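Local coordinates for Ras GTPase-activating-like protein IQGAP3 (Homo sapiens, PDB 3ISU), which is a calmodulin-binding signalling protein of the IQGAP family, probably a scaffold for small GTPases, represented here by its RGC domain, at residues A[26-31]-A[51-56]; A[41-46]-A[100-105]; A[62-67]-A[78-83]. All blocks are in the same frame, centred on the assembly; numbering follows the deposited sequence.

Contact 1. Residues A[26-31]-A[51-56]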
loop_
_atom_site.group_PDB
_atom_site.type_symbol
_atom_site.label_atom_id
_atom_site.label_comp_id
_atom_site.label_asym_id
_atom_site.label_seq_id
_atom_site.Cartn_x
_atom_site.Cartn_y
_atom_site.Cartn_z
ATOM N N HIS A 26 -1.399 7.973 -5.018
ATOM C CA HIS A 26 -0.048 8.388 -4.752
ATOM C C HIS A 26 -0.030 8.940 -3.329
ATOM O O HIS A 26 -0.662 9.972 -3.044
ATOM C CB HIS A 26 0.332 9.439 -5.801
ATOM C CG HIS A 26 1.670 10.071 -5.599
ATOM N ND1 HIS A 26 2.813 9.607 -6.213
ATOM C CD2 HIS A 26 2.042 11.175 -4.901
ATOM C CE1 HIS A 26 3.834 10.378 -5.885
ATOM N NE2 HIS A 26 3.397 11.331 -5.078
ATOM N N TYR A 27 0.654 8.257 -2.404
ATOM C CA TYR A 27 0.687 8.687 -1.002
ATOM C C TYR A 27 2.066 8.505 -0.422
ATOM O O TYR A 27 2.723 7.496 -0.694
ATOM C CB TYR A 27 -0.272 7.865 -0.127
ATOM C CG TYR A 27 -1.744 8.178 -0.366
ATOM C CD1 TYR A 27 -2.240 9.430 -0.042
ATOM C CD2 TYR A 27 -2.611 7.251 -0.920
ATOM C CE1 TYR A 27 -3.593 9.772 -0.253
ATOM C CE2 TYR A 27 -3.998 7.579 -1.124
ATOM C CZ TYR A 27 -4.469 8.834 -0.772
ATOM O OH TYR A 27 -5.817 9.214 -0.962
ATOM N N THR A 28 2.470 9.418 0.448
ATOM C CA THR A 28 3.695 9.195 1.203
ATOM C C THR A 28 3.367 8.262 2.360
ATOM O O THR A 28 2.209 8.113 2.750
ATOM C CB THR A 28 4.283 10.514 1.757
ATOM O OG1 THR A 28 3.443 11.009 2.812
ATOM C CG2 THR A 28 4.453 11.583 0.630
ATOM N N ALA A 29 4.404 7.662 2.944
ATOM C CA ALA A 29 4.267 6.918 4.168
ATOM C C ALA A 29 3.623 7.741 5.264
ATOM O O ALA A 29 2.877 7.242 6.072
ATOM C CB ALA A 29 5.677 6.382 4.628
ATOM N N ALA A 30 3.916 9.044 5.312
ATOM C CA ALA A 30 3.378 9.871 6.342
ATOM C C ALA A 30 1.876 10.026 6.145
ATOM O O ALA A 30 1.123 10.064 7.118
ATOM C CB ALA A 30 4.082 11.241 6.357
ATOM N N GLN A 31 1.448 10.165 4.903
ATOM C CA GLN A 31 0.004 10.244 4.616
ATOM C C GLN A 31 -0.691 8.938 4.966
ATOM O O GLN A 31 -1.766 8.932 5.565
ATOM C CB GLN A 31 -0.225 10.593 3.159
ATOM C CG GLN A 31 0.171 12.031 2.815
ATOM C CD GLN A 31 0.089 12.289 1.349
ATOM O OE1 GLN A 31 0.668 11.586 0.538
ATOM N NE2 GLN A 31 -0.699 13.318 0.977
ATOM N N ASN A 51 9.421 10.952 2.963
ATOM C CA ASN A 51 10.275 10.639 1.839
ATOM C C ASN A 51 10.180 9.174 1.450
ATOM O O ASN A 51 11.101 8.618 0.853
ATOM C CB ASN A 51 11.734 10.972 2.206
ATOM C CG ASN A 51 11.910 12.434 2.566
ATOM O OD1 ASN A 51 12.326 12.770 3.691
ATOM N ND2 ASN A 51 11.573 13.318 1.625
ATOM N N VAL A 52 9.052 8.544 1.765
ATOM C CA VAL A 52 8.781 7.205 1.256
ATOM C C VAL A 52 7.480 7.393 0.489
ATOM O O VAL A 52 6.513 7.880 1.068
ATOM C CB VAL A 52 8.568 6.199 2.401
ATOM C CG1 VAL A 52 8.029 4.869 1.889
ATOM C CG2 VAL A 52 9.864 5.976 3.176
ATOM N N ILE A 53 7.450 7.011 -0.772
ATOM C CA ILE A 53 6.304 7.291 -1.622
ATOM C C ILE A 53 5.770 6.004 -2.211
ATOM O O ILE A 53 6.549 5.182 -2.766
ATOM C CB ILE A 53 6.681 8.288 -2.756
ATOM C CG1 ILE A 53 7.077 9.638 -2.147
ATOM C CG2 ILE A 53 5.517 8.471 -3.741
ATOM C CD1 ILE A 53 8.590 9.820 -2.010
ATOM N N PHE A 54 4.449 5.806 -2.048
ATOM C CA PHE A 54 3.726 4.667 -2.633
ATOM C C PHE A 54 2.832 5.088 -3.776
ATOM O O PHE A 54 2.156 6.114 -3.658
ATOM C CB PHE A 54 2.848 4.038 -1.566
ATOM C CG PHE A 54 3.619 3.463 -0.443
ATOM C CD1 PHE A 54 4.173 2.185 -0.564
ATOM C CD2 PHE A 54 3.815 4.183 0.715
ATOM C CE1 PHE A 54 4.886 1.636 0.468
ATOM C CE2 PHE A 54 4.557 3.652 1.752
ATOM C CZ PHE A 54 5.115 2.383 1.612
ATOM N N ASP A 55 2.821 4.323 -4.865
ATOM C CA ASP A 55 1.915 4.557 -5.973
ATOM C C ASP A 55 1.214 3.245 -6.244
ATOM O O ASP A 55 1.888 2.244 -6.508
ATOM C CB ASP A 55 2.652 4.963 -7.245
ATOM C CG ASP A 55 3.159 6.416 -7.192
ATOM O OD1 ASP A 55 2.323 7.361 -7.301
ATOM O OD2 ASP A 55 4.394 6.598 -7.037
ATOM N N ILE A 56 -0.114 3.276 -6.223
ATOM C CA ILE A 56 -0.932 2.081 -6.384
ATOM C C ILE A 56 -1.838 2.269 -7.593
ATOM O O ILE A 56 -2.493 3.295 -7.718
ATOM C CB ILE A 56 -1.781 1.781 -5.127
ATOM C CG1 ILE A 56 -0.900 1.720 -3.890
ATOM C CG2 ILE A 56 -2.492 0.437 -5.266
ATOM C CD1 ILE A 56 -1.588 0.989 -2.675
#
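Strand 25-28 pairs antiparallel with strand 52-58, placing Y27 opposite F54; a capping box then turns the edge strand into helix 29-35. Y27 and F54 form a hydrogen-bonded pair: Y27 N gives to F54 O at 2.9 Å, and F54 N returns the bond to Y27 O. Two residues further on, A29 N reaches V52 O at 2.8 Å, so the last of the backbone bonds between the two segments is made by the first residue of the helix. T28 marks the change. With its OG1 placed between its own N and carbonyl carbon (chi1 71°), it accepts from Q31 N at 3.0 Å, while Q31 OE1 takes T28 N on a lone pair; threonine suits this post because it tolerates strand geometry and carries a capping hydroxyl.

On the face of H26, T28 and I53, the imidazole and carboxylate of H26 and D55 run side by side. H26 ND1 donates in its ring plane to D55 OD1 on the syn side, the two planes 40° apart; the modelled 2.5 Å is below the usual range and doubtful as an exact length. CG2 of I53 meets CE1 of the same ring obliquely. Y27 and F54 point to the other face, and the Y27 hydroxyl bonds K117 NZ. Beside them A29 CB packs 3.7 Å from V52 CB, and the edge of the F54 ring comes to A29 through CE2, 4.1 Å from CB. Alanine is small enough to let the helix start close to the sheet, where A29 also touches L38, I41 and F49. F54 spreads further, to L32 and F100.

The H26 bond uses ND1 as donor, and the neighbouring carboxylate would be expected to favour the protonated imidazolium, making the pair partly ionic at an exposed margin of the sheet.

Contact 2. Residues A[41-46]-A[100-105]; sequences IEDLPA and FNKAKV
K102 stretches its side chain past E42 to D43, and the two acidic residues meet it differently. The E42 side chain crosses the lysine at about a right angle, its CB 3.9 Å from K102 CB and its OE1 near K102 CG, so it touches the aliphatic stem, while its carboxylate stays 5.3 Å from the ammonium, measured from OE1 to NZ. D43 crosses the far end obliquely and makes the salt bridge, K102 NZ to D43 OD2 at 2.7 Å, through the anti lone pair of that oxygen. A lysine extended beyond CG (chi2 -174°) has the length to pass E42 and reach D43.

D43 sits in a type II beta turn from I41 to L44, closed by L44 N on I41 O, at the end of strand 38-41, which pairs antiparallel with strand 103-106 in a three-stranded sheet. E42 N donates to K102 O at 2.8 Å, and the same oxygen also receives a CA-H...O contact from I41.

Away from the charges, I41 and A103 form a non-hydrogen-bonded pair. I41 CG1 lies 4.1 Å from A103 CB: the short alanine meets the longer branched chain, which continues inward to F49.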
loop_
_atom_site.group_PDB
_atom_site.type_symbol
_atom_site.label_atom_id
_atom_site.label_comp_id
_atom_site.label_asym_id
_atom_site.label_seq_id
_atom_site.Cartn_x
_atom_site.Cartn_y
_atom_site.Cartn_z
ATOM N N ILE A 41 7.396 1.273 9.783
ATOM C CA ILE A 41 8.409 0.838 8.853
ATOM C C ILE A 41 9.614 0.515 9.721
ATOM O O ILE A 41 10.229 1.398 10.343
ATOM C CB ILE A 41 8.786 1.863 7.751
ATOM C CG1 ILE A 41 7.546 2.282 6.919
ATOM C CG2 ILE A 41 9.827 1.260 6.866
ATOM C CD1 ILE A 41 7.816 3.348 5.836
ATOM N N GLU A 42 9.922 -0.769 9.814
ATOM C CA GLU A 42 10.991 -1.202 10.695
ATOM C C GLU A 42 12.313 -0.526 10.304
ATOM O O GLU A 42 12.630 -0.438 9.132
ATOM C CB GLU A 42 11.114 -2.734 10.629
ATOM C CG GLU A 42 11.582 -3.316 11.910
ATOM C CD GLU A 42 11.999 -4.780 11.765
ATOM O OE1 GLU A 42 11.807 -5.391 10.660
ATOM O OE2 GLU A 42 12.549 -5.286 12.772
ATOM N N ASP A 43 13.047 -0.022 11.294
ATOM C CA ASP A 43 14.349 0.647 11.083
ATOM C C ASP A 43 14.259 1.950 10.281
ATOM O O ASP A 43 15.255 2.365 9.687
ATOM C CB ASP A 43 15.358 -0.263 10.365
ATOM C CG ASP A 43 15.626 -1.555 11.122
ATOM O OD1 ASP A 43 15.784 -1.484 12.355
ATOM O OD2 ASP A 43 15.626 -2.629 10.475
ATOM N N LEU A 44 13.079 2.576 10.213
ATOM C CA LEU A 44 13.000 3.889 9.579
ATOM C C LEU A 44 12.315 4.800 10.571
ATOM O O LEU A 44 11.155 4.575 10.917
ATOM C CB LEU A 44 12.214 3.881 8.261
ATOM C CG LEU A 44 12.359 5.144 7.392
ATOM C CD1 LEU A 44 13.781 5.385 6.901
ATOM C CD2 LEU A 44 11.418 5.072 6.202
ATOM N N PRO A 45 13.030 5.833 11.022
ATOM C CA PRO A 45 12.408 6.837 11.870
ATOM C C PRO A 45 11.210 7.522 11.155
ATOM O O PRO A 45 11.241 7.746 9.964
ATOM C CB PRO A 45 13.553 7.836 12.121
ATOM C CG PRO A 45 14.855 6.944 11.970
ATOM C CD PRO A 45 14.456 6.122 10.765
ATOM N N ALA A 46 10.171 7.802 11.921
ATOM C CA ALA A 46 8.987 8.524 11.472
ATOM C C ALA A 46 9.292 9.774 10.651
ATOM O O ALA A 46 8.596 10.087 9.688
ATOM C CB ALA A 46 8.115 8.894 12.723
ATOM N N PHE A 100 7.167 -4.726 1.115
ATOM C CA PHE A 100 8.593 -4.457 0.966
ATOM C C PHE A 100 9.386 -4.876 2.202
ATOM O O PHE A 100 10.244 -4.133 2.650
ATOM C CB PHE A 100 8.786 -2.952 0.668
ATOM C CG PHE A 100 7.993 -2.464 -0.510
ATOM C CD1 PHE A 100 8.376 -2.821 -1.809
ATOM C CD2 PHE A 100 6.831 -1.716 -0.337
ATOM C CE1 PHE A 100 7.646 -2.390 -2.898
ATOM C CE2 PHE A 100 6.061 -1.290 -1.438
ATOM C CZ PHE A 100 6.481 -1.621 -2.724
ATOM N N ASN A 101 9.057 -6.035 2.791
ATOM C CA ASN A 101 9.764 -6.595 3.972
ATOM C C ASN A 101 9.638 -5.870 5.341
ATOM O O ASN A 101 9.451 -6.505 6.375
ATOM C CB ASN A 101 11.244 -6.819 3.657
ATOM N N LYS A 102 9.714 -4.553 5.363
ATOM C CA LYS A 102 9.716 -3.828 6.628
ATOM C C LYS A 102 8.554 -2.861 6.837
ATOM O O LYS A 102 8.450 -2.279 7.916
ATOM C CB LYS A 102 11.050 -3.100 6.786
ATOM C CG LYS A 102 12.239 -4.037 7.086
ATOM C CD LYS A 102 13.518 -3.263 7.387
ATOM C CE LYS A 102 14.642 -4.191 7.846
ATOM N NZ LYS A 102 15.936 -3.444 7.924
ATOM N N ALA A 103 7.677 -2.680 5.854
ATOM C CA ALA A 103 6.530 -1.780 6.025
ATOM C C ALA A 103 5.305 -2.563 6.441
ATOM O O ALA A 103 4.855 -3.413 5.696
ATOM C CB ALA A 103 6.232 -1.001 4.747
ATOM N N LYS A 104 4.730 -2.265 7.576
ATOM C CA LYS A 104 3.573 -3.021 8.043
ATOM C C LYS A 104 2.361 -2.163 7.812
ATOM O O LYS A 104 2.370 -0.972 8.154
ATOM C CB LYS A 104 3.690 -3.369 9.515
ATOM C CG LYS A 104 4.665 -4.484 9.865
ATOM C CD LYS A 104 4.493 -4.770 11.386
ATOM C CE LYS A 104 5.080 -6.101 11.858
ATOM N NZ LYS A 104 4.572 -6.396 13.263
ATOM N N VAL A 105 1.328 -2.724 7.193
ATOM C CA VAL A 105 0.120 -1.988 6.863
ATOM C C VAL A 105 -1.059 -2.686 7.516
ATOM O O VAL A 105 -1.034 -3.936 7.658
ATOM C CB VAL A 105 -0.135 -1.799 5.350
ATOM C CG1 VAL A 105 0.936 -0.887 4.743
ATOM C CG2 VAL A 105 -0.167 -3.117 4.623
#

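Contact 3. Residues A[62-67]-A[78-83]; sequences AGKFEV and RFQLHY
E66 and Q80 lie side by side, with the carboxylate and amide planes 83° apart. Q80 NE2 donates close to its amide plane to E66 OE1, on the anti side, at 3.2 Å; a bend at chi2 (-56°) folds the glutamine back over the neighbouring strand. The same oxygen is 3.4 Å from R78 NE, but well out of the guanidinium plane, so that salt bridge rests on charge alone. K64, fully extended, runs alongside H82, its CD 3.6 Å from H82 CE1, and its CE touches Q80 OE1; its ammonium goes to D60. A water joins H82 ND1 to A62 O.

On the other face V67 sets its CB 3.7 Å from F79 CE2 and its CG2 3.8 Å from L81 CD1, a beta-branched residue filling the angle between ring and leucine.

Behind these groups is the backbone of a beta hairpin. F65 and L81 bond reciprocally, as do V67 and F79, where V67 N meets F79 O at 2.8 Å and almost straight. Beyond them Y83 N reaches G63 O, and G63 takes the positive phi of 79° that glycine adopts readily.

Strand 64-71 has strand 52-58 on its other flank, where E66 and T57 bond through their backbones and F65 packs on I56. Helix 107-119 covers F65 and L81 through F118 and L110, while L99 and F100 lie against F79; at the hairpin's end N115 of that helix bonds Y83 OH.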
loop_
_atom_site.group_PDB
_atom_site.type_symbol
_atom_site.label_atom_id
_atom_site.label_comp_id
_atom_site.label_asym_id
_atom_site.label_seq_id
_atom_site.Cartn_x
_atom_site.Cartn_y
_atom_site.Cartn_z
ATOM N N ALA A 62 -8.734 -8.835 -12.258
ATOM C CA ALA A 62 -9.729 -8.402 -11.283
ATOM C C ALA A 62 -9.150 -8.490 -9.891
ATOM O O ALA A 62 -8.612 -9.550 -9.508
ATOM C CB ALA A 62 -11.002 -9.353 -11.362
ATOM N N GLY A 63 -9.293 -7.427 -9.105
ATOM C CA GLY A 63 -8.871 -7.463 -7.706
ATOM C C GLY A 63 -7.351 -7.290 -7.516
ATOM O O GLY A 63 -6.877 -7.306 -6.394
ATOM N N LYS A 64 -6.615 -7.085 -8.603
ATOM C CA LYS A 64 -5.138 -7.014 -8.530
ATOM C C LYS A 64 -4.724 -5.559 -8.591
ATOM O O LYS A 64 -5.250 -4.790 -9.393
ATOM C CB LYS A 64 -4.499 -7.785 -9.668
ATOM C CG LYS A 64 -2.967 -7.820 -9.662
ATOM C CD LYS A 64 -2.551 -8.811 -10.758
ATOM C CE LYS A 64 -1.085 -9.165 -10.750
ATOM N NZ LYS A 64 -0.835 -10.048 -11.941
ATOM N N PHE A 65 -3.785 -5.177 -7.732
ATOM C CA PHE A 65 -3.251 -3.821 -7.702
ATOM C C PHE A 65 -1.739 -3.893 -7.708
ATOM O O PHE A 65 -1.158 -4.788 -7.084
ATOM C CB PHE A 65 -3.683 -3.086 -6.461
ATOM C CG PHE A 65 -5.156 -2.980 -6.346
ATOM C CD1 PHE A 65 -5.827 -1.906 -6.876
ATOM C CD2 PHE A 65 -5.875 -3.988 -5.751
ATOM C CE1 PHE A 65 -7.215 -1.812 -6.774
ATOM C CE2 PHE A 65 -7.284 -3.893 -5.646
ATOM C CZ PHE A 65 -7.940 -2.826 -6.165
ATOM N N GLU A 66 -1.138 -3.004 -8.485
ATOM C CA GLU A 66 0.297 -2.963 -8.616
ATOM C C GLU A 66 0.761 -1.866 -7.683
ATOM O O GLU A 66 0.241 -0.754 -7.729
ATOM C CB GLU A 66 0.644 -2.670 -10.069
ATOM C CG GLU A 66 2.107 -2.712 -10.356
ATOM C CD GLU A 66 2.354 -2.780 -11.862
ATOM O OE1 GLU A 66 2.252 -3.901 -12.415
ATOM O OE2 GLU A 66 2.593 -1.708 -12.474
ATOM N N VAL A 67 1.675 -2.211 -6.780
ATOM C CA VAL A 67 2.212 -1.260 -5.819
ATOM C C VAL A 67 3.656 -0.990 -6.207
ATOM O O VAL A 67 4.457 -1.908 -6.337
ATOM C CB VAL A 67 2.166 -1.772 -4.372
ATOM C CG1 VAL A 67 2.595 -0.675 -3.400
ATOM C CG2 VAL A 67 0.754 -2.232 -4.018
ATOM N N ARG A 78 8.393 -3.553 -8.013
ATOM C CA ARG A 78 6.951 -3.641 -8.131
ATOM C C ARG A 78 6.502 -4.921 -7.479
ATOM O O ARG A 78 7.162 -5.952 -7.631
ATOM C CB ARG A 78 6.585 -3.785 -9.603
ATOM C CG ARG A 78 5.572 -2.850 -10.180
ATOM C CD ARG A 78 5.759 -2.867 -11.735
ATOM N NE ARG A 78 5.586 -4.232 -12.249
ATOM C CZ ARG A 78 6.119 -4.734 -13.374
ATOM N NH1 ARG A 78 6.885 -3.995 -14.175
ATOM N NH2 ARG A 78 5.870 -6.003 -13.707
ATOM N N PHE A 79 5.385 -4.885 -6.788
ATOM C CA PHE A 79 4.720 -6.153 -6.491
ATOM C C PHE A 79 3.186 -5.981 -6.521
ATOM O O PHE A 79 2.675 -4.875 -6.678
ATOM C CB PHE A 79 5.158 -6.674 -5.152
ATOM C CG PHE A 79 4.547 -5.949 -4.049
ATOM C CD1 PHE A 79 3.414 -6.455 -3.431
ATOM C CD2 PHE A 79 5.054 -4.752 -3.647
ATOM C CE1 PHE A 79 2.820 -5.780 -2.437
ATOM C CE2 PHE A 79 4.463 -4.071 -2.628
ATOM C CZ PHE A 79 3.347 -4.578 -2.023
ATOM N N GLN A 80 2.506 -7.099 -6.337
ATOM C CA GLN A 80 1.104 -7.224 -6.683
ATOM C C GLN A 80 0.310 -7.539 -5.433
ATOM O O GLN A 80 0.690 -8.458 -4.678
ATOM C CB GLN A 80 0.938 -8.308 -7.732
ATOM C CG GLN A 80 1.757 -8.145 -9.026
ATOM C CD GLN A 80 1.545 -6.830 -9.776
ATOM O OE1 GLN A 80 0.409 -6.366 -9.970
ATOM N NE2 GLN A 80 2.655 -6.232 -10.233
ATOM N N LEU A 81 -0.702 -6.705 -5.150
ATOM C CA LEU A 81 -1.632 -6.909 -4.037
ATOM C C LEU A 81 -2.897 -7.498 -4.681
ATOM O O LEU A 81 -3.344 -7.004 -5.705
ATOM C CB LEU A 81 -2.030 -5.588 -3.357
ATOM C CG LEU A 81 -1.319 -4.877 -2.204
ATOM C CD1 LEU A 81 -2.085 -3.616 -1.906
ATOM C CD2 LEU A 81 -1.307 -5.775 -0.956
ATOM N N HIS A 82 -3.450 -8.537 -4.070
ATOM C CA HIS A 82 -4.704 -9.107 -4.508
ATOM C C HIS A 82 -5.747 -8.881 -3.421
ATOM O O HIS A 82 -5.553 -9.226 -2.249
ATOM C CB HIS A 82 -4.520 -10.584 -4.807
ATOM C CG HIS A 82 -3.642 -10.835 -5.985
ATOM N ND1 HIS A 82 -4.133 -10.895 -7.270
ATOM C CD2 HIS A 82 -2.300 -11.019 -6.080
ATOM C CE1 HIS A 82 -3.137 -11.144 -8.106
ATOM N NE2 HIS A 82 -2.012 -11.202 -7.413
ATOM N N TYR A 83 -6.857 -8.289 -3.825
ATOM C CA TYR A 83 -7.906 -7.967 -2.892
ATOM C C TYR A 83 -8.357 -9.233 -2.146
ATOM O O TYR A 83 -8.579 -9.194 -0.928
ATOM C CB TYR A 83 -9.048 -7.354 -3.663
ATOM C CG TYR A 83 -10.029 -6.630 -2.808
ATOM C CD1 TYR A 83 -9.836 -5.303 -2.434
ATOM C CD2 TYR A 83 -11.128 -7.305 -2.293
ATOM C CE1 TYR A 83 -10.772 -4.650 -1.649
ATOM C CE2 TYR A 83 -12.010 -6.671 -1.510
ATOM C CZ TYR A 83 -11.856 -5.357 -1.204
ATOM O OH TYR A 83 -12.820 -4.800 -0.411
HETATM O O HOH W 1 -6.761 -10.757 -7.898
#

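In the fold
Contacts 1 and 3 belong to one four-stranded antiparallel sheet, in which strands 52-58 and 64-71 are neighbours; their centres are about 16 Å apart, on opposite sides of the chain's centre. I56 bridges them, its CG2 3.9 Å from F65 CB. Contact 2 sits at the end of the separate three-stranded sheet, its centre about 12 Å from that of contact 1 and about 19 Å from that of contact 3. F100, in the 100-105 segment of contact 2, packs on both other contacts: its CE2 is 3.7 Å from F54 CE1, and its ring meets F79 edge-to-face. L44 CD2 against V52 CG2, at 3.5 Å, and I41 against A29 also join contacts 1 and 2.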